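Local coordinates for protein N-glycosylase/DNA lyase (Methanocaldococcus jannaschii, PDB 3FHF) that belongs to the helix-hairpin-helix superfamily of DNA glycosylases, in the 8-oxoguanine DNA glycosylase family, as an all-alpha N-glycosylase/DNA lyase, at residues E32-K37 / G146-A151; D24-R29 / L200-W205; H156-L161 / E169-L174. All coordinates share one frame; numbering follows the deposited sequence.

Contact 1. Residues E32-K37 / G146-A151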
loop_
_atom_site.group_PDB
_atom_site.type_symbol
_atom_site.label_atom_id
_atom_site.label_comp_id
_atom_site.label_asym_id
_atom_site.label_seq_id
_atom_site.Cartn_x
_atom_site.Cartn_y
_atom_site.Cartn_z
ATOM N N GLU A 32 8.025 -11.792 -2.208
ATOM C CA GLU A 32 7.103 -12.234 -1.170
ATOM C C GLU A 32 5.676 -11.781 -1.514
ATOM O O GLU A 32 4.717 -12.514 -1.271
ATOM C CB GLU A 32 7.550 -11.699 0.196
ATOM C CG GLU A 32 8.985 -12.120 0.528
ATOM C CD GLU A 32 9.487 -11.625 1.878
ATOM O OE1 GLU A 32 8.952 -10.626 2.394
ATOM O OE2 GLU A 32 10.437 -12.239 2.415
ATOM N N PHE A 33 5.528 -10.585 -2.085
ATOM C CA PHE A 33 4.195 -10.103 -2.473
ATOM C C PHE A 33 3.663 -10.995 -3.594
ATOM O O PHE A 33 2.499 -11.386 -3.594
ATOM C CB PHE A 33 4.242 -8.656 -2.990
ATOM C CG PHE A 33 4.743 -7.653 -1.982
ATOM C CD1 PHE A 33 4.536 -7.841 -0.627
ATOM C CD2 PHE A 33 5.398 -6.497 -2.405
ATOM C CE1 PHE A 33 4.970 -6.898 0.304
ATOM C CE2 PHE A 33 5.840 -5.540 -1.481
ATOM C CZ PHE A 33 5.628 -5.741 -0.129
ATOM N N LYS A 34 4.529 -11.310 -4.552
ATOM C CA LYS A 34 4.161 -12.152 -5.685
ATOM C C LYS A 34 3.728 -13.548 -5.258
ATOM O O LYS A 34 2.930 -14.190 -5.947
ATOM C CB LYS A 34 5.330 -12.280 -6.662
ATOM C CG LYS A 34 5.664 -11.018 -7.426
ATOM C CD LYS A 34 4.622 -10.719 -8.483
ATOM C CE LYS A 34 4.994 -9.483 -9.281
ATOM N NZ LYS A 34 4.065 -9.298 -10.424
ATOM N N SER A 35 4.260 -14.025 -4.140
ATOM C CA SER A 35 3.910 -15.358 -3.670
ATOM C C SER A 35 2.425 -15.479 -3.301
ATOM O O SER A 35 1.897 -16.584 -3.188
ATOM C CB SER A 35 4.795 -15.766 -2.483
ATOM O OG SER A 35 4.404 -15.136 -1.273
ATOM N N PHE A 36 1.743 -14.349 -3.124
ATOM C CA PHE A 36 0.323 -14.397 -2.790
ATOM C C PHE A 36 -0.504 -15.058 -3.886
ATOM O O PHE A 36 -1.635 -15.480 -3.649
ATOM C CB PHE A 36 -0.209 -12.991 -2.492
ATOM C CG PHE A 36 -0.049 -12.592 -1.058
ATOM C CD1 PHE A 36 -1.100 -12.752 -0.157
ATOM C CD2 PHE A 36 1.174 -12.130 -0.588
ATOM C CE1 PHE A 36 -0.932 -12.464 1.191
ATOM C CE2 PHE A 36 1.354 -11.838 0.759
ATOM C CZ PHE A 36 0.300 -12.005 1.654
ATOM N N LYS A 37 0.056 -15.163 -5.084
ATOM C CA LYS A 37 -0.675 -15.801 -6.166
ATOM C C LYS A 37 -0.959 -17.252 -5.760
ATOM O O LYS A 37 -1.920 -17.859 -6.223
ATOM C CB LYS A 37 0.138 -15.763 -7.465
ATOM C CG LYS A 37 -0.707 -15.940 -8.722
ATOM C CD LYS A 37 -1.250 -17.353 -8.840
ATOM C CE LYS A 37 -2.460 -17.423 -9.754
ATOM N NZ LYS A 37 -3.651 -16.822 -9.096
ATOM N N GLY A 146 0.866 -8.780 -4.809
ATOM C CA GLY A 146 1.476 -9.061 -6.097
ATOM C C GLY A 146 1.294 -8.217 -7.342
ATOM O O GLY A 146 1.853 -8.573 -8.381
ATOM N N TYR A 147 0.541 -7.124 -7.287
ATOM C CA TYR A 147 0.368 -6.325 -8.493
ATOM C C TYR A 147 1.433 -5.235 -8.561
ATOM O O TYR A 147 1.800 -4.649 -7.548
ATOM C CB TYR A 147 -1.062 -5.778 -8.549
ATOM C CG TYR A 147 -2.071 -6.900 -8.707
ATOM C CD1 TYR A 147 -2.312 -7.483 -9.958
ATOM C CD2 TYR A 147 -2.724 -7.435 -7.598
ATOM C CE1 TYR A 147 -3.180 -8.581 -10.097
ATOM C CE2 TYR A 147 -3.591 -8.526 -7.721
ATOM C CZ TYR A 147 -3.811 -9.093 -8.971
ATOM O OH TYR A 147 -4.651 -10.176 -9.075
ATOM N N ASP A 148 1.937 -4.973 -9.760
ATOM C CA ASP A 148 3.032 -4.023 -9.912
ATOM C C ASP A 148 2.789 -2.642 -10.477
ATOM O O ASP A 148 3.701 -1.820 -10.446
ATOM C CB ASP A 148 4.137 -4.655 -10.755
ATOM C CG ASP A 148 4.673 -5.935 -10.156
ATOM O OD1 ASP A 148 5.084 -5.926 -8.971
ATOM O OD2 ASP A 148 4.691 -6.949 -10.884
ATOM N N ASP A 149 1.593 -2.367 -10.978
ATOM C CA ASP A 149 1.353 -1.074 -11.602
ATOM C C ASP A 149 0.404 -0.101 -10.901
ATOM O O ASP A 149 -0.303 0.658 -11.566
ATOM C CB ASP A 149 0.914 -1.304 -13.059
ATOM C CG ASP A 149 1.050 -0.053 -13.927
ATOM O OD1 ASP A 149 2.007 0.722 -13.723
ATOM O OD2 ASP A 149 0.208 0.142 -14.833
ATOM N N VAL A 150 0.384 -0.121 -9.570
ATOM C CA VAL A 150 -0.441 0.813 -8.809
ATOM C C VAL A 150 0.424 1.511 -7.763
ATOM O O VAL A 150 1.196 0.875 -7.027
ATOM C CB VAL A 150 -1.631 0.130 -8.095
ATOM C CG1 VAL A 150 -2.632 -0.361 -9.122
ATOM C CG2 VAL A 150 -1.141 -1.013 -7.225
ATOM N N ALA A 151 0.296 2.828 -7.706
ATOM C CA ALA A 151 1.059 3.627 -6.759
ATOM C C ALA A 151 0.298 3.741 -5.452
ATOM O O ALA A 151 -0.936 3.758 -5.442
ATOM C CB ALA A 151 1.315 5.025 -7.337
#
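Lys-34 of helix 22-34 reaches across Gly-146 and meets Asp-148 with its ammonium group, the two side chains lying at about a right angle to each other. In the lysine, CG stands beside the backbone N, the chain bends once, at chi2 (-73°), and then runs extended, a shape that carries CD and CE alongside the carbonyl of Gly-146. Lys-34 CD comes within 3.5 Å of Gly-146 O. NZ then has two acceptors. Lys-34 NZ bonds to Gly-146 O at 3.1 Å, almost head-on to the carbonyl (C=O...N angle 161°), and forms a salt bridge with Asp-148 OD2. The modelled distance from Lys-34 NZ to Asp-148 OD2, 2.5 Å, is so short that its exact value is doubtful. The other carboxylate oxygen, OD1, is bonded to Ser-198 OG, so the aspartate links the lysine to the start of helix 197-209.

Gly-146 closes helix 135-144, the second helix of the helix-hairpin-helix element. With positive phi (111°), it is the C-prime residue of a Schellman motif, marked by the bonds Tyr-147 N to Leu-142 O and Gly-146 N to Arg-143 O. Helix 22-34 packs directly on this turn: the CA atoms of Lys-34 and Gly-146 are 4.1 Å apart, and Phe-33 CB sits 3.8 Å from Gly-146 N. Phe-33 O also lies near that nitrogen, but at too poor an angle to bond. From CB the Phe-33 ring leads away from the turn, touching Arg-143 and Asn-144, Leu-202 of helix 197-209, and Lys-214 of the C-terminal tail.

Contact 2. Residues D24-R29 / L200-W205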
loop_
_atom_site.group_PDB
_atom_site.type_symbol
_atom_site.label_atom_id
_atom_site.label_comp_id
_atom_site.label_asym_id
_atom_site.label_seq_id
_atom_site.Cartn_x
_atom_site.Cartn_y
_atom_site.Cartn_z
ATOM N N ASP A 24 18.754 -6.472 -3.813
ATOM C CA ASP A 24 18.381 -7.843 -3.483
ATOM C C ASP A 24 17.380 -7.907 -2.337
ATOM O O ASP A 24 16.511 -8.776 -2.303
ATOM C CB ASP A 24 19.617 -8.659 -3.109
ATOM C CG ASP A 24 20.465 -9.020 -4.310
ATOM O OD1 ASP A 24 19.943 -9.015 -5.444
ATOM O OD2 ASP A 24 21.660 -9.329 -4.113
ATOM N N ILE A 25 17.514 -6.987 -1.393
ATOM C CA ILE A 25 16.621 -6.945 -0.245
ATOM C C ILE A 25 15.223 -6.524 -0.684
ATOM O O ILE A 25 14.231 -7.111 -0.263
ATOM C CB ILE A 25 17.165 -5.971 0.836
ATOM C CG1 ILE A 25 18.484 -6.525 1.393
ATOM C CG2 ILE A 25 16.136 -5.782 1.949
ATOM C CD1 ILE A 25 19.203 -5.612 2.377
ATOM N N ILE A 26 15.145 -5.505 -1.530
ATOM C CA ILE A 26 13.860 -5.037 -2.019
ATOM C C ILE A 26 13.233 -6.078 -2.954
ATOM O O ILE A 26 12.029 -6.345 -2.880
ATOM C CB ILE A 26 14.017 -3.684 -2.740
ATOM C CG1 ILE A 26 14.280 -2.584 -1.694
ATOM C CG2 ILE A 26 12.772 -3.377 -3.573
ATOM C CD1 ILE A 26 14.557 -1.217 -2.292
ATOM N N ASP A 27 14.047 -6.674 -3.823
ATOM C CA ASP A 27 13.542 -7.689 -4.743
ATOM C C ASP A 27 12.931 -8.860 -3.986
ATOM O O ASP A 27 11.923 -9.413 -4.419
ATOM C CB ASP A 27 14.653 -8.206 -5.673
ATOM C CG ASP A 27 14.993 -7.223 -6.788
ATOM O OD1 ASP A 27 14.257 -6.227 -6.968
ATOM O OD2 ASP A 27 15.993 -7.454 -7.503
ATOM N N LYS A 28 13.537 -9.244 -2.864
ATOM C CA LYS A 28 13.023 -10.348 -2.058
ATOM C C LYS A 28 11.638 -10.006 -1.505
ATOM O O LYS A 28 10.744 -10.847 -1.475
ATOM C CB LYS A 28 13.962 -10.651 -0.893
ATOM C CG LYS A 28 13.489 -11.786 0.024
ATOM C CD LYS A 28 13.356 -13.097 -0.741
ATOM C CE LYS A 28 13.156 -14.288 0.197
ATOM N NZ LYS A 28 11.929 -14.208 1.043
ATOM N N ARG A 29 11.475 -8.774 -1.038
ATOM C CA ARG A 29 10.190 -8.338 -0.504
ATOM C C ARG A 29 9.147 -8.384 -1.625
ATOM O O ARG A 29 8.004 -8.805 -1.417
ATOM C CB ARG A 29 10.297 -6.908 0.051
ATOM C CG ARG A 29 9.029 -6.412 0.749
ATOM C CD ARG A 29 8.793 -7.095 2.100
ATOM N NE ARG A 29 9.803 -6.707 3.085
ATOM C CZ ARG A 29 10.927 -7.382 3.310
ATOM N NH1 ARG A 29 11.187 -8.492 2.629
ATOM N NH2 ARG A 29 11.808 -6.936 4.196
ATOM N N LEU A 200 9.253 0.834 -7.019
ATOM C CA LEU A 200 9.605 2.231 -6.773
ATOM C C LEU A 200 9.191 2.650 -5.374
ATOM O O LEU A 200 9.927 3.360 -4.690
ATOM C CB LEU A 200 8.920 3.149 -7.793
ATOM C CG LEU A 200 9.272 4.638 -7.698
ATOM C CD1 LEU A 200 10.725 4.822 -8.092
ATOM C CD2 LEU A 200 8.366 5.471 -8.604
ATOM N N ASP A 201 8.010 2.207 -4.959
ATOM C CA ASP A 201 7.487 2.542 -3.645
ATOM C C ASP A 201 8.452 2.165 -2.531
ATOM O O ASP A 201 8.653 2.940 -1.590
ATOM C CB ASP A 201 6.140 1.847 -3.418
ATOM C CG ASP A 201 5.595 2.086 -2.022
ATOM O OD1 ASP A 201 5.817 1.225 -1.136
ATOM O OD2 ASP A 201 4.960 3.146 -1.811
ATOM N N LEU A 202 9.041 0.974 -2.630
ATOM C CA LEU A 202 9.988 0.516 -1.620
ATOM C C LEU A 202 11.323 1.269 -1.698
ATOM O O LEU A 202 11.943 1.534 -0.666
ATOM C CB LEU A 202 10.204 -1.002 -1.735
ATOM C CG LEU A 202 8.933 -1.835 -1.473
ATOM C CD1 LEU A 202 9.235 -3.335 -1.581
ATOM C CD2 LEU A 202 8.396 -1.510 -0.078
ATOM N N TYR A 203 11.770 1.625 -2.904
ATOM C CA TYR A 203 13.016 2.384 -3.029
ATOM C C TYR A 203 12.825 3.751 -2.392
ATOM O O TYR A 203 13.710 4.256 -1.701
ATOM C CB TYR A 203 13.437 2.562 -4.494
ATOM C CG TYR A 203 14.197 1.379 -5.052
ATOM C CD1 TYR A 203 13.526 0.247 -5.518
ATOM C CD2 TYR A 203 15.590 1.387 -5.099
ATOM C CE1 TYR A 203 14.222 -0.846 -6.021
ATOM C CE2 TYR A 203 16.301 0.293 -5.596
ATOM C CZ TYR A 203 15.608 -0.817 -6.055
ATOM O OH TYR A 203 16.306 -1.893 -6.544
ATOM N N ILE A 204 11.664 4.352 -2.620
ATOM C CA ILE A 204 11.372 5.657 -2.047
ATOM C C ILE A 204 11.320 5.587 -0.519
ATOM O O ILE A 204 11.884 6.446 0.165
ATOM C CB ILE A 204 10.046 6.221 -2.600
ATOM C CG1 ILE A 204 10.227 6.559 -4.085
ATOM C CG2 ILE A 204 9.613 7.443 -1.795
ATOM C CD1 ILE A 204 9.008 7.155 -4.757
ATOM N N TRP A 205 10.657 4.570 0.023
ATOM C CA TRP A 205 10.591 4.430 1.471
ATOM C C TRP A 205 11.986 4.178 2.031
ATOM O O TRP A 205 12.341 4.703 3.089
ATOM C CB TRP A 205 9.650 3.295 1.898
ATOM C CG TRP A 205 8.247 3.759 2.158
ATOM C CD1 TRP A 205 7.145 3.533 1.382
ATOM C CD2 TRP A 205 7.802 4.560 3.260
ATOM N NE1 TRP A 205 6.043 4.148 1.933
ATOM C CE2 TRP A 205 6.419 4.782 3.086
ATOM C CE3 TRP A 205 8.439 5.110 4.379
ATOM C CZ2 TRP A 205 5.657 5.535 3.992
ATOM C CZ3 TRP A 205 7.684 5.859 5.279
ATOM C CH2 TRP A 205 6.308 6.063 5.078
HETATM O O HOH W 1 14.647 -3.538 -7.764
#
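Ile-26 packs against Leu-202 and Tyr-203 with both of its branches. The first interaction is CH-pi. The Ile-26 CD1 methyl stands over the centre of the Tyr-203 ring, 3.6 Å from the centroid and only 8° off the ring normal. The isoleucine holds CG1 beside its backbone N and continues extended through chi2 (176°), which carries the methyl out over the middle of the face rather than its rim.

Apolar packing adjoins this pair. Ile-26 CG2 lies 3.8 Å from Tyr-203 CE1. Ile-26 CG2 also touches Leu-202 CB at 4.0 Å, the two side chains passing alongside each other in opposite senses. One turn on from Ile-26, Arg-29 CG lies 3.9 Å from Leu-202 CD1, the side chains crossing at about a right angle.

The contact thus joins an early helix to the last helix of this all-alpha glycosylase fold. The short segments are inclined at 134°, about midway between antiparallel and perpendicular, with their axes 10.2 Å apart. Val-212 of the C-terminal tail also packs on Ile-26, while Leu-17 and Lys-18 of helix 5-18 touch Tyr-203.

The polar link is a water. Lying in the plane of the tyrosine ring, at its edge, it is 2.6 Å from Tyr-203 OH and donates to Asp-27 OD1 at 2.8 Å, bridging the two segments, between which there is no direct hydrogen bond. The Arg-29 guanidinium turns to other partners, bonding through NH2 to Val-212 O and forming a salt bridge through NH1 with Glu-32.

Contact 3. Residues H156-L161 / E169-L174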
loop_
_atom_site.group_PDB
_atom_site.type_symbol
_atom_site.label_atom_id
_atom_site.label_comp_id
_atom_site.label_asym_id
_atom_site.label_seq_id
_atom_site.Cartn_x
_atom_site.Cartn_y
_atom_site.Cartn_z
ATOM N N HIS A 156 3.313 11.304 2.801
ATOM C CA HIS A 156 4.732 11.632 2.751
ATOM C C HIS A 156 5.197 11.860 1.318
ATOM O O HIS A 156 5.935 12.810 1.043
ATOM C CB HIS A 156 5.555 10.533 3.428
ATOM C CG HIS A 156 5.128 10.263 4.837
ATOM N ND1 HIS A 156 5.224 11.209 5.834
ATOM C CD2 HIS A 156 4.504 9.195 5.390
ATOM C CE1 HIS A 156 4.674 10.739 6.939
ATOM N NE2 HIS A 156 4.228 9.520 6.697
ATOM N N ILE A 157 4.764 11.006 0.396
ATOM C CA ILE A 157 5.168 11.199 -0.987
ATOM C C ILE A 157 4.508 12.475 -1.512
ATOM O O ILE A 157 5.099 13.187 -2.313
ATOM C CB ILE A 157 4.776 9.995 -1.883
ATOM C CG1 ILE A 157 5.338 10.193 -3.293
ATOM C CG2 ILE A 157 3.273 9.861 -1.959
ATOM C CD1 ILE A 157 6.844 10.338 -3.342
ATOM N N LEU A 158 3.291 12.771 -1.052
ATOM C CA LEU A 158 2.605 13.981 -1.502
ATOM C C LEU A 158 3.398 15.213 -1.088
ATOM O O LEU A 158 3.523 16.167 -1.853
ATOM C CB LEU A 158 1.175 14.051 -0.945
ATOM C CG LEU A 158 0.186 13.060 -1.564
ATOM C CD1 LEU A 158 -1.172 13.181 -0.885
ATOM C CD2 LEU A 158 0.072 13.326 -3.060
ATOM N N ARG A 159 3.947 15.197 0.120
ATOM C CA ARG A 159 4.739 16.329 0.569
ATOM C C ARG A 159 6.022 16.448 -0.247
ATOM O O ARG A 159 6.433 17.551 -0.606
ATOM C CB ARG A 159 5.096 16.203 2.049
ATOM C CG ARG A 159 6.073 17.277 2.520
ATOM C CD ARG A 159 6.178 17.323 4.032
ATOM N NE ARG A 159 4.947 17.820 4.648
ATOM C CZ ARG A 159 4.543 19.088 4.616
ATOM N NH1 ARG A 159 5.268 20.013 3.996
ATOM N NH2 ARG A 159 3.409 19.435 5.214
ATOM N N GLU A 160 6.654 15.315 -0.539
ATOM C CA GLU A 160 7.893 15.337 -1.307
ATOM C C GLU A 160 7.623 15.839 -2.717
ATOM O O GLU A 160 8.387 16.648 -3.245
ATOM C CB GLU A 160 8.535 13.938 -1.316
ATOM C CG GLU A 160 8.715 13.382 0.098
ATOM C CD GLU A 160 9.425 12.039 0.156
ATOM O OE1 GLU A 160 9.240 11.209 -0.759
ATOM O OE2 GLU A 160 10.158 11.808 1.142
ATOM N N LEU A 161 6.525 15.379 -3.316
ATOM C CA LEU A 161 6.147 15.800 -4.664
ATOM C C LEU A 161 5.871 17.304 -4.703
ATOM O O LEU A 161 6.293 18.004 -5.625
ATOM C CB LEU A 161 4.904 15.032 -5.132
ATOM C CG LEU A 161 5.107 13.557 -5.533
ATOM C CD1 LEU A 161 3.769 12.869 -5.698
ATOM C CD2 LEU A 161 5.900 13.479 -6.827
ATOM N N GLU A 169 0.100 21.805 -5.221
ATOM C CA GLU A 169 -0.300 21.908 -3.825
ATOM C C GLU A 169 -0.583 20.541 -3.234
ATOM O O GLU A 169 -0.903 19.597 -3.959
ATOM C CB GLU A 169 -1.575 22.755 -3.705
ATOM C CG GLU A 169 -1.500 24.140 -4.337
ATOM C CD GLU A 169 -0.635 25.108 -3.549
ATOM O OE1 GLU A 169 -0.367 26.216 -4.063
ATOM O OE2 GLU A 169 -0.228 24.769 -2.416
ATOM N N ILE A 170 -0.446 20.428 -1.918
ATOM C CA ILE A 170 -0.727 19.171 -1.240
ATOM C C ILE A 170 -2.246 19.025 -1.304
ATOM O O ILE A 170 -2.977 19.801 -0.694
ATOM C CB ILE A 170 -0.255 19.210 0.229
ATOM C CG1 ILE A 170 1.268 19.371 0.276
ATOM C CG2 ILE A 170 -0.680 17.937 0.948
ATOM C CD1 ILE A 170 1.836 19.515 1.675
ATOM N N PRO A 171 -2.735 18.026 -2.056
ATOM C CA PRO A 171 -4.167 17.761 -2.229
ATOM C C PRO A 171 -5.091 17.600 -1.022
ATOM O O PRO A 171 -6.202 18.131 -1.035
ATOM C CB PRO A 171 -4.180 16.530 -3.137
ATOM C CG PRO A 171 -2.903 15.843 -2.794
ATOM C CD PRO A 171 -1.931 16.986 -2.719
ATOM N N LYS A 172 -4.650 16.880 0.006
ATOM C CA LYS A 172 -5.478 16.633 1.193
ATOM C C LYS A 172 -6.469 15.515 0.882
ATOM O O LYS A 172 -6.411 14.440 1.477
ATOM C CB LYS A 172 -6.245 17.889 1.613
ATOM C CG LYS A 172 -5.415 18.908 2.358
ATOM C CD LYS A 172 -4.993 18.367 3.708
ATOM C CE LYS A 172 -4.220 19.401 4.496
ATOM N NZ LYS A 172 -3.821 18.878 5.828
ATOM N N THR A 173 -7.384 15.781 -0.046
ATOM C CA THR A 173 -8.368 14.785 -0.460
ATOM C C THR A 173 -8.074 14.408 -1.906
ATOM O O THR A 173 -7.972 15.274 -2.775
ATOM C CB THR A 173 -9.805 15.323 -0.369
ATOM O OG1 THR A 173 -9.994 16.373 -1.328
ATOM C CG2 THR A 173 -10.069 15.857 1.026
ATOM N N LEU A 174 -7.932 13.112 -2.153
ATOM C CA LEU A 174 -7.628 12.614 -3.485
ATOM C C LEU A 174 -8.831 11.997 -4.171
ATOM O O LEU A 174 -9.295 10.925 -3.784
ATOM C CB LEU A 174 -6.524 11.563 -3.404
ATOM C CG LEU A 174 -5.178 12.003 -2.836
ATOM C CD1 LEU A 174 -4.362 10.775 -2.468
ATOM C CD2 LEU A 174 -4.451 12.862 -3.858
#
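Leu-158 lays its two methyls against the ring of Pro-171, its CG beside the backbone N (chi1 -72°) and its chain extended at chi2, which carries the fork to the proline. Leu-158 CD1 lies 3.7 Å and Leu-158 CD2 3.9 Å from Pro-171 CG, so the ring corner is straddled by the leucine fork. A looser touch, 4.3 Å from Leu-158 CD1 to Leu-174 CD1, extends the apolar patch, and Ile-182 of helix 176-192 adds to it from elsewhere in the chain.

Here the loop after helix 155-163 lies back against that helix before helix 176-192 begins. Within the loop, Lys-172 (phi 79°) is the central residue of a classic gamma turn, closed by a weak bond from Thr-173 N to Pro-171 O.

Nearer the solvent, Arg-159 runs extended until it bends at chi3 (-69°), which presents a guanidinium face to Ile-170. In the isoleucine conformer described, one of two modelled, Ile-170 CD1 lies 3.8 Å above the plane of the Arg-159 guanidinium, displaced toward the rim on the NH2 side. Arg-159 NH1 forms a salt bridge with Glu-163, one turn further along the helix.

In the fold
After helix 5-18, helix 22-34 is the first to take part: its residues 24-29 serve contact 2, and 32-37, which begin in it and run past it, serve contact 1. Contact 1 closes when the chain leaves helix 135-144, joining that helix end to helix 22-34. Contact 3 follows in series, a short local closure between helix 155-163 and the loop behind it. Contact 2 closes last, through helix 197-209, and its long loop encloses both others. Phe-33 on Leu-202 connects contacts 1 and 2, whereas Ile-204 on Ile-157 and Trp-205 on His-156 connect contacts 2 and 3. Contacts 1 and 3, with centres about 24 Å apart, lie on opposite sides of the chain's centre without touching.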